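Local structure of alpha-L-rhamnosidase (Aspergillus terreus, 6GSZ) at residues W36-R47 with E76-S87; R165-P173 with G306-E314. The protein probably hydrolyses terminal non-reducing alpha-L-rhamnose residues from alpha-L-rhamnosides, as a calcium-binding, glycosylated glycoside hydrolase. One frame throughout, in Å; residues are numbered along the deposited sequence. Where two conformers were deposited one is given.

Overall arrangement
Interaction 1 closes before interaction 2 opens along the chain, and the two lie in different domains. Residues 36-47 and 76-87 are neighbouring strands in a five-stranded sheet of the N-terminal immunoglobulin-like domain, centred about 30 Å from the centre of the chain. Residues 165-173 and 306-314, centred about 14 Å from it and in the alpha-L-rhamnosidase N-terminal domain, join a loop after strand 164-165 to the edge strand 309-315 of a separate four-stranded antiparallel sheet. The centres of the contacts are about 30 Å apart and their nearest atoms about 15 Å, so neither touches the other. Interaction 1 thus builds a single sheet from within, whereas interaction 2 ties together parts 133 residues apart in sequence.

Interaction 1: residues W36-R47 with E76-S87; sequences WEQRAYEIEVKR and EEATVRVRSFGS
The pairing slips by one residue where Arg39 and Ala40 both stand opposite Phe85, a classic beta bulge in antiparallel strands 38-46 and 78-86 of the immunoglobulin-like domain. Arg39 N makes a 2.8 Å hydrogen bond to Phe85 O, whereas that from Ala40 N is weak; small Ala40 fits beside the Phe85 ring. Beyond it the pairing is regular. Ile43, Val45, Val80 and Val82, beta-branched residues suited to strands, share the buried face, where Ile43 CG2 lies 3.9 Å from Val80 CG1.

The other face carries charged pairs. Arg81 meets Glu44 side-on, Arg81 NE to Glu44 OE2 at 2.7 Å and Arg81 NH2 to Glu44 OE1 at 2.9 Å, with the two planes 29° apart. Arg83 directs both NE and NH2 to the one oxygen Glu42 OE1, from the same face of the carboxylate, while Glu42 CG packs at the edge of the Phe85 ring. Trp36 presses against Gly86, whose lack of a side chain suits the tight approach, and Trp36 NE1 bonds to His91 O. Gln38 CG lies opposite its backbone N (chi1 -180°), extending the chain to an amide whose NE2 donates to Ser59 O and Asp61 O; Ser84 OG donates to Gln38 OE1 at 2.7 Å.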
loop_
_atom_site.group_PDB
_atom_site.type_symbol
_atom_site.label_atom_id
_atom_site.label_comp_id
_atom_site.label_asym_id
_atom_site.label_seq_id
_atom_site.Cartn_x
_atom_site.Cartn_y
_atom_site.Cartn_z
ATOM N N TRP A 36 -12.086 25.858 16.913
ATOM C CA TRP A 36 -13.036 24.932 17.488
ATOM C C TRP A 36 -12.316 23.708 18.063
ATOM O O TRP A 36 -11.468 23.107 17.384
ATOM C CB TRP A 36 -14.047 24.507 16.418
ATOM C CG TRP A 36 -15.204 23.726 16.957
ATOM C CD1 TRP A 36 -16.412 24.217 17.346
ATOM C CD2 TRP A 36 -15.273 22.293 17.140
ATOM N NE1 TRP A 36 -17.220 23.208 17.784
ATOM C CE2 TRP A 36 -16.550 22.017 17.667
ATOM C CE3 TRP A 36 -14.385 21.219 16.934
ATOM C CZ2 TRP A 36 -16.957 20.724 17.989
ATOM C CZ3 TRP A 36 -14.807 19.942 17.232
ATOM C CH2 TRP A 36 -16.078 19.694 17.731
ATOM N N GLU A 37 -12.720 23.325 19.273
ATOM C CA GLU A 37 -12.269 22.109 19.918
ATOM C C GLU A 37 -13.479 21.407 20.521
ATOM O O GLU A 37 -14.446 22.045 20.934
ATOM C CB GLU A 37 -11.220 22.413 20.995
ATOM C CG GLU A 37 -9.903 22.866 20.400
ATOM C CD GLU A 37 -8.774 23.198 21.360
ATOM O OE1 GLU A 37 -8.938 24.144 22.165
ATOM O OE2 GLU A 37 -7.723 22.522 21.287
ATOM N N GLN A 38 -13.423 20.077 20.557
ATOM C CA GLN A 38 -14.496 19.296 21.131
ATOM C C GLN A 38 -14.377 19.239 22.665
ATOM O O GLN A 38 -13.284 19.047 23.194
ATOM C CB GLN A 38 -14.364 17.870 20.555
ATOM C CG GLN A 38 -15.436 16.898 21.055
ATOM C CD GLN A 38 -15.225 15.533 20.474
ATOM O OE1 GLN A 38 -15.586 15.289 19.310
ATOM N NE2 GLN A 38 -14.675 14.648 21.311
ATOM N N ARG A 39 -15.519 19.357 23.371
ATOM C CA ARG A 39 -15.533 19.073 24.784
ATOM C C ARG A 39 -16.233 17.755 25.133
ATOM O O ARG A 39 -15.951 17.191 26.197
ATOM C CB ARG A 39 -16.121 20.225 25.591
ATOM C CG ARG A 39 -17.593 20.486 25.332
ATOM C CD ARG A 39 -18.138 21.539 26.308
ATOM N NE ARG A 39 -17.746 21.272 27.690
ATOM C CZ ARG A 39 -16.816 21.941 28.397
ATOM N NH1 ARG A 39 -16.187 23.012 27.909
ATOM N NH2 ARG A 39 -16.522 21.515 29.614
ATOM N N ALA A 40 -17.115 17.253 24.250
ATOM C CA ALA A 40 -17.874 16.056 24.587
ATOM C C ALA A 40 -18.402 15.457 23.297
ATOM O O ALA A 40 -18.428 16.106 22.259
ATOM C CB ALA A 40 -19.032 16.358 25.511
ATOM N N TYR A 41 -18.817 14.201 23.385
ATOM C CA TYR A 41 -19.468 13.517 22.265
ATOM C C TYR A 41 -20.561 12.609 22.818
ATOM O O TYR A 41 -20.563 12.206 23.964
ATOM C CB TYR A 41 -18.465 12.752 21.405
ATOM C CG TYR A 41 -17.721 11.645 22.096
ATOM C CD1 TYR A 41 -18.293 10.387 22.242
ATOM C CD2 TYR A 41 -16.404 11.801 22.505
ATOM C CE1 TYR A 41 -17.596 9.337 22.819
ATOM C CE2 TYR A 41 -15.697 10.757 23.058
ATOM C CZ TYR A 41 -16.265 9.496 23.170
ATOM O OH TYR A 41 -15.531 8.463 23.735
ATOM N N GLU A 42 -21.462 12.253 21.896
ATOM C CA GLU A 42 -22.480 11.240 22.114
ATOM C C GLU A 42 -22.378 10.220 20.976
ATOM O O GLU A 42 -22.302 10.594 19.814
ATOM C CB GLU A 42 -23.882 11.857 22.193
ATOM C CG GLU A 42 -24.112 12.559 23.513
ATOM C CD GLU A 42 -25.479 13.193 23.658
ATOM O OE1 GLU A 42 -26.209 13.242 22.664
ATOM O OE2 GLU A 42 -25.757 13.714 24.769
ATOM N N ILE A 43 -22.391 8.953 21.369
ATOM C CA ILE A 43 -22.465 7.829 20.412
ATOM C C ILE A 43 -23.796 7.109 20.661
ATOM O O ILE A 43 -24.054 6.636 21.760
ATOM C CB ILE A 43 -21.288 6.856 20.558
ATOM C CG1 ILE A 43 -19.946 7.547 20.383
ATOM C CG2 ILE A 43 -21.465 5.719 19.549
ATOM C CD1 ILE A 43 -18.711 6.682 20.603
ATOM N N GLU A 44 -24.607 7.039 19.604
ATOM C CA GLU A 44 -25.877 6.294 19.581
ATOM C C GLU A 44 -25.601 4.912 18.992
ATOM O O GLU A 44 -25.074 4.807 17.879
ATOM C CB GLU A 44 -26.901 7.048 18.736
ATOM C CG GLU A 44 -28.279 6.388 18.684
ATOM C CD GLU A 44 -29.122 7.031 17.598
ATOM O OE1 GLU A 44 -30.027 7.827 17.937
ATOM O OE2 GLU A 44 -28.799 6.808 16.408
ATOM N N VAL A 45 -25.954 3.885 19.752
ATOM C CA VAL A 45 -25.846 2.515 19.297
ATOM C C VAL A 45 -27.233 1.865 19.275
ATOM O O VAL A 45 -27.884 1.727 20.325
ATOM C CB VAL A 45 -24.882 1.721 20.190
ATOM C CG1 VAL A 45 -24.711 0.289 19.676
ATOM C CG2 VAL A 45 -23.545 2.440 20.323
ATOM N N LYS A 46 -27.653 1.440 18.073
ATOM C CA LYS A 46 -28.977 0.784 17.878
ATOM C C LYS A 46 -28.779 -0.701 17.563
ATOM O O LYS A 46 -28.040 -1.012 16.625
ATOM C CB LYS A 46 -29.772 1.509 16.781
ATOM C CG LYS A 46 -31.127 0.910 16.442
ATOM C CD LYS A 46 -32.145 1.054 17.543
ATOM C CE LYS A 46 -33.510 0.523 17.149
ATOM N NZ LYS A 46 -33.575 -0.948 17.288
ATOM N N ARG A 47 -29.413 -1.587 18.332
ATOM C CA ARG A 47 -29.460 -3.006 18.101
ATOM C C ARG A 47 -30.895 -3.350 17.742
ATOM O O ARG A 47 -31.781 -2.791 18.356
ATOM C CB ARG A 47 -29.064 -3.733 19.387
ATOM C CG ARG A 47 -27.581 -3.966 19.463
ATOM C CD ARG A 47 -27.201 -4.748 20.716
ATOM N NE ARG A 47 -25.780 -5.071 20.696
ATOM C CZ ARG A 47 -24.849 -4.400 21.333
ATOM N NH1 ARG A 47 -25.093 -3.163 21.758
ATOM N NH2 ARG A 47 -23.695 -4.976 21.582
ATOM N N GLU A 76 -23.343 -9.978 14.561
ATOM C CA GLU A 76 -24.295 -9.033 15.158
ATOM C C GLU A 76 -24.026 -7.631 14.624
ATOM O O GLU A 76 -22.919 -7.085 14.817
ATOM C CB GLU A 76 -24.163 -8.995 16.677
ATOM C CG GLU A 76 -25.203 -8.085 17.329
ATOM C CD GLU A 76 -25.086 -7.917 18.834
ATOM O OE1 GLU A 76 -24.082 -8.386 19.423
ATOM O OE2 GLU A 76 -26.056 -7.345 19.414
ATOM N N GLU A 77 -25.022 -7.056 13.953
ATOM C CA GLU A 77 -24.906 -5.692 13.423
ATOM C C GLU A 77 -25.411 -4.673 14.448
ATOM O O GLU A 77 -26.492 -4.842 15.049
ATOM C CB GLU A 77 -25.748 -5.530 12.158
ATOM C CG GLU A 77 -25.604 -4.220 11.432
ATOM C CD GLU A 77 -26.558 -4.067 10.262
ATOM O OE1 GLU A 77 -27.764 -3.813 10.517
ATOM O OE2 GLU A 77 -26.083 -4.128 9.114
ATOM N N ALA A 78 -24.641 -3.590 14.568
ATOM C CA ALA A 78 -25.120 -2.366 15.234
ATOM C C ALA A 78 -25.136 -1.214 14.230
ATOM O O ALA A 78 -24.269 -1.125 13.314
ATOM C CB ALA A 78 -24.258 -2.031 16.421
ATOM N N THR A 79 -26.062 -0.272 14.468
ATOM C CA THR A 79 -26.118 0.951 13.687
ATOM C C THR A 79 -25.700 2.091 14.612
ATOM O O THR A 79 -26.200 2.166 15.704
ATOM C CB THR A 79 -27.517 1.172 13.093
ATOM O OG1 THR A 79 -27.799 0.031 12.280
ATOM C CG2 THR A 79 -27.621 2.422 12.261
ATOM N N VAL A 80 -24.785 2.941 14.129
ATOM C CA VAL A 80 -24.116 3.919 14.980
ATOM C C VAL A 80 -24.259 5.300 14.387
ATOM O O VAL A 80 -24.092 5.485 13.182
ATOM C CB VAL A 80 -22.634 3.536 15.138
ATOM C CG1 VAL A 80 -21.887 4.638 15.876
ATOM C CG2 VAL A 80 -22.509 2.223 15.904
ATOM N N ARG A 81 -24.533 6.289 15.269
ATOM C CA ARG A 81 -24.392 7.696 14.902
ATOM C C ARG A 81 -23.598 8.385 16.017
ATOM O O ARG A 81 -23.593 7.900 17.135
ATOM C CB ARG A 81 -25.748 8.381 14.730
ATOM C CG ARG A 81 -26.630 7.796 13.640
ATOM C CD ARG A 81 -27.829 8.696 13.365
ATOM N NE ARG A 81 -28.716 8.758 14.505
ATOM C CZ ARG A 81 -29.649 9.720 14.673
ATOM N NH1 ARG A 81 -29.809 10.658 13.747
ATOM N NH2 ARG A 81 -30.384 9.751 15.780
ATOM N N VAL A 82 -22.938 9.490 15.661
ATOM C CA VAL A 82 -22.171 10.289 16.595
ATOM C C VAL A 82 -22.577 11.740 16.448
ATOM O O VAL A 82 -22.843 12.212 15.366
ATOM C CB VAL A 82 -20.661 10.116 16.344
ATOM C CG1 VAL A 82 -19.824 10.948 17.312
ATOM C CG2 VAL A 82 -20.276 8.639 16.378
ATOM N N ARG A 83 -22.494 12.483 17.554
ATOM C CA ARG A 83 -22.500 13.948 17.478
ATOM C C ARG A 83 -21.501 14.473 18.501
ATOM O O ARG A 83 -21.225 13.851 19.486
ATOM C CB ARG A 83 -23.898 14.549 17.645
ATOM C CG ARG A 83 -24.554 14.261 18.973
ATOM C CD ARG A 83 -25.918 14.957 19.025
ATOM N NE ARG A 83 -26.554 14.725 20.298
ATOM C CZ ARG A 83 -27.661 15.336 20.700
ATOM N NH1 ARG A 83 -28.266 16.223 19.913
ATOM N NH2 ARG A 83 -28.137 15.054 21.897
ATOM N N SER A 84 -20.984 15.639 18.170
ATOM C CA SER A 84 -19.874 16.242 18.867
ATOM C C SER A 84 -20.279 17.651 19.338
ATOM O O SER A 84 -20.931 18.391 18.611
ATOM C CB SER A 84 -18.675 16.244 17.956
ATOM O OG SER A 84 -17.601 16.924 18.557
ATOM N N PHE A 85 -19.862 17.988 20.565
ATOM C CA PHE A 85 -20.161 19.242 21.234
ATOM C C PHE A 85 -18.897 20.099 21.391
ATOM O O PHE A 85 -17.883 19.633 21.905
ATOM C CB PHE A 85 -20.767 18.922 22.597
ATOM C CG PHE A 85 -22.034 18.113 22.544
ATOM C CD1 PHE A 85 -21.975 16.722 22.495
ATOM C CD2 PHE A 85 -23.280 18.730 22.495
ATOM C CE1 PHE A 85 -23.133 15.967 22.441
ATOM C CE2 PHE A 85 -24.432 17.971 22.420
ATOM C CZ PHE A 85 -24.356 16.595 22.403
ATOM N N GLY A 86 -19.013 21.385 21.024
ATOM C CA GLY A 86 -17.872 22.308 21.063
ATOM C C GLY A 86 -17.597 22.845 22.452
ATOM O O GLY A 86 -18.488 22.964 23.284
ATOM N N SER A 87 -16.316 23.133 22.691
ATOM C CA SER A 87 -15.870 23.617 23.997
ATOM C C SER A 87 -16.467 24.978 24.321
ATOM O O SER A 87 -16.519 25.314 25.494
ATOM C CB SER A 87 -14.372 23.626 24.109
ATOM O OG SER A 87 -13.827 24.536 23.203
HETATM O O HOH W 1 -14.591 25.319 20.625
HETATM O O HOH W 2 -10.949 24.957 23.621
HETATM O O HOH W 3 -27.867 4.552 15.304
HETATM O O HOH W 4 -23.757 -7.517 21.815
#

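Interaction 2: residues R165-P173 with G306-E314. With PG4 (tetraethylene glycol), chain B; EDO (1,2-ethanediol), chain C.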
loop_
_atom_site.group_PDB
_atom_site.type_symbol
_atom_site.label_atom_id
_atom_site.label_comp_id
_atom_site.label_asym_id
_atom_site.label_seq_id
_atom_site.Cartn_x
_atom_site.Cartn_y
_atom_site.Cartn_z
ATOM N N ARG A 165 -22.344 -11.583 -9.535
ATOM C CA ARG A 165 -21.069 -11.559 -8.847
ATOM C C ARG A 165 -21.271 -11.149 -7.385
ATOM O O ARG A 165 -21.964 -10.182 -7.108
ATOM C CB ARG A 165 -20.068 -10.628 -9.539
ATOM C CG ARG A 165 -18.642 -10.892 -9.047
ATOM C CD ARG A 165 -17.655 -9.895 -9.578
ATOM N NE ARG A 165 -16.297 -10.400 -9.468
ATOM C CZ ARG A 165 -15.516 -10.242 -8.386
ATOM N NH1 ARG A 165 -16.007 -9.711 -7.254
ATOM N NH2 ARG A 165 -14.242 -10.594 -8.471
ATOM N N VAL A 166 -20.604 -11.844 -6.465
ATOM C CA VAL A 166 -20.617 -11.492 -5.056
ATOM C C VAL A 166 -19.507 -10.481 -4.798
ATOM O O VAL A 166 -18.359 -10.796 -4.905
ATOM C CB VAL A 166 -20.453 -12.690 -4.121
ATOM C CG1 VAL A 166 -20.399 -12.280 -2.663
ATOM C CG2 VAL A 166 -21.537 -13.732 -4.396
ATOM N N GLY A 167 -19.932 -9.267 -4.433
ATOM C CA GLY A 167 -19.016 -8.191 -4.126
ATOM C C GLY A 167 -18.250 -7.686 -5.328
ATOM O O GLY A 167 -18.444 -8.136 -6.456
ATOM N N ASP A 168 -17.301 -6.801 -5.049
ATOM C CA ASP A 168 -16.459 -6.155 -6.065
ATOM C C ASP A 168 -14.968 -6.271 -5.726
ATOM O O ASP A 168 -14.130 -5.481 -6.199
ATOM C CB ASP A 168 -16.863 -4.706 -6.263
ATOM C CG ASP A 168 -16.747 -3.849 -5.019
ATOM O OD1 ASP A 168 -16.300 -4.369 -3.991
ATOM O OD2 ASP A 168 -17.111 -2.663 -5.111
ATOM N N HIS A 169 -14.615 -7.241 -4.878
ATOM C CA HIS A 169 -13.232 -7.502 -4.580
ATOM C C HIS A 169 -12.611 -8.364 -5.679
ATOM O O HIS A 169 -13.215 -9.399 -6.096
ATOM C CB HIS A 169 -13.036 -8.230 -3.245
ATOM C CG HIS A 169 -13.651 -7.603 -2.043
ATOM N ND1 HIS A 169 -13.335 -8.072 -0.791
ATOM C CD2 HIS A 169 -14.612 -6.661 -1.889
ATOM C CE1 HIS A 169 -14.037 -7.377 0.110
ATOM N NE2 HIS A 169 -14.844 -6.526 -0.536
ATOM N N VAL A 170 -11.394 -8.040 -6.100
ATOM C CA VAL A 170 -10.665 -8.849 -7.062
ATOM C C VAL A 170 -9.360 -9.288 -6.415
ATOM O O VAL A 170 -8.951 -8.769 -5.362
ATOM C CB VAL A 170 -10.433 -8.133 -8.398
ATOM C CG1 VAL A 170 -11.751 -7.849 -9.080
ATOM C CG2 VAL A 170 -9.610 -6.878 -8.221
ATOM N N MET A 171 -8.686 -10.257 -7.016
ATOM C CA MET A 171 -7.472 -10.858 -6.442
ATOM C C MET A 171 -7.663 -11.197 -4.953
ATOM O O MET A 171 -6.779 -11.000 -4.116
ATOM C CB MET A 171 -6.240 -9.986 -6.682
ATOM C CG MET A 171 -6.009 -9.687 -8.167
ATOM S SD MET A 171 -5.762 -11.109 -9.195
ATOM C CE MET A 171 -4.077 -11.520 -8.776
ATOM N N ALA A 172 -8.840 -11.744 -4.616
ATOM C CA ALA A 172 -9.261 -11.993 -3.253
ATOM C C ALA A 172 -8.890 -13.401 -2.833
ATOM O O ALA A 172 -9.083 -14.340 -3.627
ATOM C CB ALA A 172 -10.755 -11.794 -3.152
ATOM N N PRO A 173 -8.410 -13.648 -1.603
ATOM C CA PRO A 173 -8.315 -12.702 -0.482
ATOM C C PRO A 173 -7.024 -11.909 -0.371
ATOM O O PRO A 173 -6.854 -11.188 0.621
ATOM C CB PRO A 173 -8.444 -13.675 0.717
ATOM C CG PRO A 173 -7.658 -14.890 0.260
ATOM C CD PRO A 173 -8.095 -15.008 -1.173
ATOM N N GLY A 306 -7.561 -3.810 6.560
ATOM C CA GLY A 306 -7.640 -2.766 5.608
ATOM C C GLY A 306 -8.547 -3.103 4.441
ATOM O O GLY A 306 -9.290 -4.050 4.500
ATOM N N PRO A 307 -8.493 -2.294 3.380
ATOM C CA PRO A 307 -9.446 -2.419 2.299
ATOM C C PRO A 307 -8.984 -3.480 1.322
ATOM O O PRO A 307 -7.821 -3.865 1.301
ATOM C CB PRO A 307 -9.390 -1.039 1.638
ATOM C CG PRO A 307 -7.967 -0.601 1.856
ATOM C CD PRO A 307 -7.556 -1.159 3.210
ATOM N N PRO A 308 -9.924 -3.978 0.500
ATOM C CA PRO A 308 -9.609 -4.994 -0.494
ATOM C C PRO A 308 -8.978 -4.396 -1.742
ATOM O O PRO A 308 -8.976 -3.194 -1.961
ATOM C CB PRO A 308 -10.999 -5.568 -0.833
ATOM C CG PRO A 308 -11.910 -4.400 -0.689
ATOM C CD PRO A 308 -11.341 -3.611 0.470
ATOM N N VAL A 309 -8.499 -5.297 -2.594
ATOM C CA VAL A 309 -8.097 -4.937 -3.959
ATOM C C VAL A 309 -9.379 -4.827 -4.785
ATOM O O VAL A 309 -10.236 -5.731 -4.740
ATOM C CB VAL A 309 -7.095 -5.951 -4.544
ATOM C CG1 VAL A 309 -6.723 -5.595 -5.979
ATOM C CG2 VAL A 309 -5.834 -6.007 -3.664
ATOM N N ARG A 310 -9.504 -3.742 -5.546
ATOM C CA ARG A 310 -10.643 -3.493 -6.401
ATOM C C ARG A 310 -10.164 -2.989 -7.756
ATOM O O ARG A 310 -9.027 -2.552 -7.934
ATOM C CB ARG A 310 -11.579 -2.446 -5.809
ATOM C CG ARG A 310 -12.285 -2.895 -4.538
ATOM C CD ARG A 310 -13.575 -2.107 -4.296
ATOM N NE ARG A 310 -14.296 -2.492 -3.102
ATOM C CZ ARG A 310 -14.123 -1.979 -1.884
ATOM N NH1 ARG A 310 -13.274 -0.970 -1.695
ATOM N NH2 ARG A 310 -14.827 -2.491 -0.875
ATOM N N ARG A 311 -11.112 -3.064 -8.705
ATOM C CA ARG A 311 -11.033 -2.347 -9.936
ATOM C C ARG A 311 -11.393 -0.895 -9.614
ATOM O O ARG A 311 -12.559 -0.552 -9.477
ATOM C CB ARG A 311 -11.993 -2.947 -10.965
ATOM C CG ARG A 311 -11.791 -4.433 -11.261
ATOM C CD ARG A 311 -13.043 -5.099 -11.829
ATOM N NE ARG A 311 -13.338 -4.707 -13.211
ATOM C CZ ARG A 311 -14.280 -3.835 -13.590
ATOM N NH1 ARG A 311 -15.031 -3.204 -12.671
ATOM N NH2 ARG A 311 -14.460 -3.613 -14.893
ATOM N N VAL A 312 -10.359 -0.082 -9.413
ATOM C CA VAL A 312 -10.558 1.243 -8.846
ATOM C C VAL A 312 -10.973 2.244 -9.925
ATOM O O VAL A 312 -11.761 3.170 -9.635
ATOM C CB VAL A 312 -9.306 1.689 -8.071
ATOM C CG1 VAL A 312 -9.393 3.093 -7.553
ATOM C CG2 VAL A 312 -9.095 0.765 -6.898
ATOM N N ALA A 313 -10.447 2.096 -11.147
ATOM C CA ALA A 313 -10.714 3.034 -12.228
ATOM C C ALA A 313 -10.527 2.345 -13.576
ATOM O O ALA A 313 -9.883 1.341 -13.676
ATOM C CB ALA A 313 -9.789 4.229 -12.117
ATOM N N GLU A 314 -11.094 2.977 -14.591
ATOM C CA GLU A 314 -10.804 2.755 -15.973
ATOM C C GLU A 314 -9.705 3.725 -16.418
ATOM O O GLU A 314 -9.659 4.877 -15.923
ATOM C CB GLU A 314 -12.078 3.056 -16.766
ATOM C CG GLU A 314 -11.949 2.692 -18.205
ATOM C CD GLU A 314 -13.175 2.897 -19.083
ATOM O OE1 GLU A 314 -14.286 3.055 -18.542
ATOM O OE2 GLU A 314 -12.997 2.892 -20.311
HETATM O O1 PG4 B . -17.054 -4.363 -1.221
HETATM C C1 PG4 B . -18.094 -5.368 -1.290
HETATM C C2 PG4 B . -19.283 -4.518 -1.650
HETATM O O2 PG4 B . -19.529 -4.984 -2.965
HETATM C C3 PG4 B . -20.182 -4.055 -3.835
HETATM C C4 PG4 B . -20.690 -4.833 -5.045
HETATM O O3 PG4 B . -21.607 -5.793 -4.527
HETATM C C5 PG4 B . -22.180 -6.592 -5.598
HETATM C C6 PG4 B . -23.204 -7.557 -4.998
HETATM O O4 PG4 B . -22.584 -8.452 -4.057
HETATM C C7 PG4 B . -23.061 -8.514 -2.695
HETATM C C8 PG4 B . -22.822 -7.164 -1.969
HETATM O O5 PG4 B . -21.421 -6.958 -1.718
HETATM C C1 EDO C . -4.456 -5.292 3.477
HETATM O O1 EDO C . -4.121 -5.999 2.229
HETATM C C2 EDO C . -5.791 -4.541 3.435
HETATM O O2 EDO C . -5.669 -3.117 3.018
HETATM O O HOH W 5 -13.818 -3.900 -8.203
HETATM O O HOH W 6 -9.348 -8.155 -2.610
#
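The loop around His169 runs across the start of strand 309-315, the local chain directions being 102° apart, and Val170 N donates a nearly straight 2.9 Å hydrogen bond to Val309 O. Beside it, Val170 CG2 packs 3.9 Å from Val309 CG1, the two side chains crossing at about a right angle, and both valines also rest on Val422 of strand 417-424. Val170 CG1 meets the aliphatic part of Arg311, whose guanidinium reaches on to Glu390.

Pro308 sets CB over one face of the His169 imidazole, offset toward the rim, in a CH-pi contact, with Pro308 CB 3.5 Å from the ring centroid; a rigid, apolar proline suits such a flat surface. Pro308 CG also lies over the centre of the Arg310 guanidinium.

Both segments belong to the alpha-L-rhamnosidase N-terminal domain, and the loop packs here on the edge strand of an antiparallel sheet whose strands 339-344 and 387-389 fall in the concanavalin-like domain; on the strand's other side the backbone of Arg310 is hydrogen-bonded to that of His423. Across the junction, Arg310 NE forms a salt bridge with Asp168 OD1 at 2.9 Å, approaching from above the carboxylate plane, the two planes 63° apart. The Arg310 chain, extended from CG to NE (chi3 180°), carries the guanidinium out to this aspartate; Arg310 NH1 pairs with Asp425, and Arg310 NH2 donates to O1 of a tetraethylene glycol, probably from the crystallisation liquor, at 2.9 Å. The same O1 donates to Asp168 OD1 and accepts from His169 NE2.

Within the loop, Arg165 NH1 and NH2 both grip His169 O, and NH1 also reaches Gly167 O; Glu158, a calcium-site residue, pairs with Arg165 NE. Water 5 links Arg311 N to Asp168 O, and water 6 Val309 N to Val170 O.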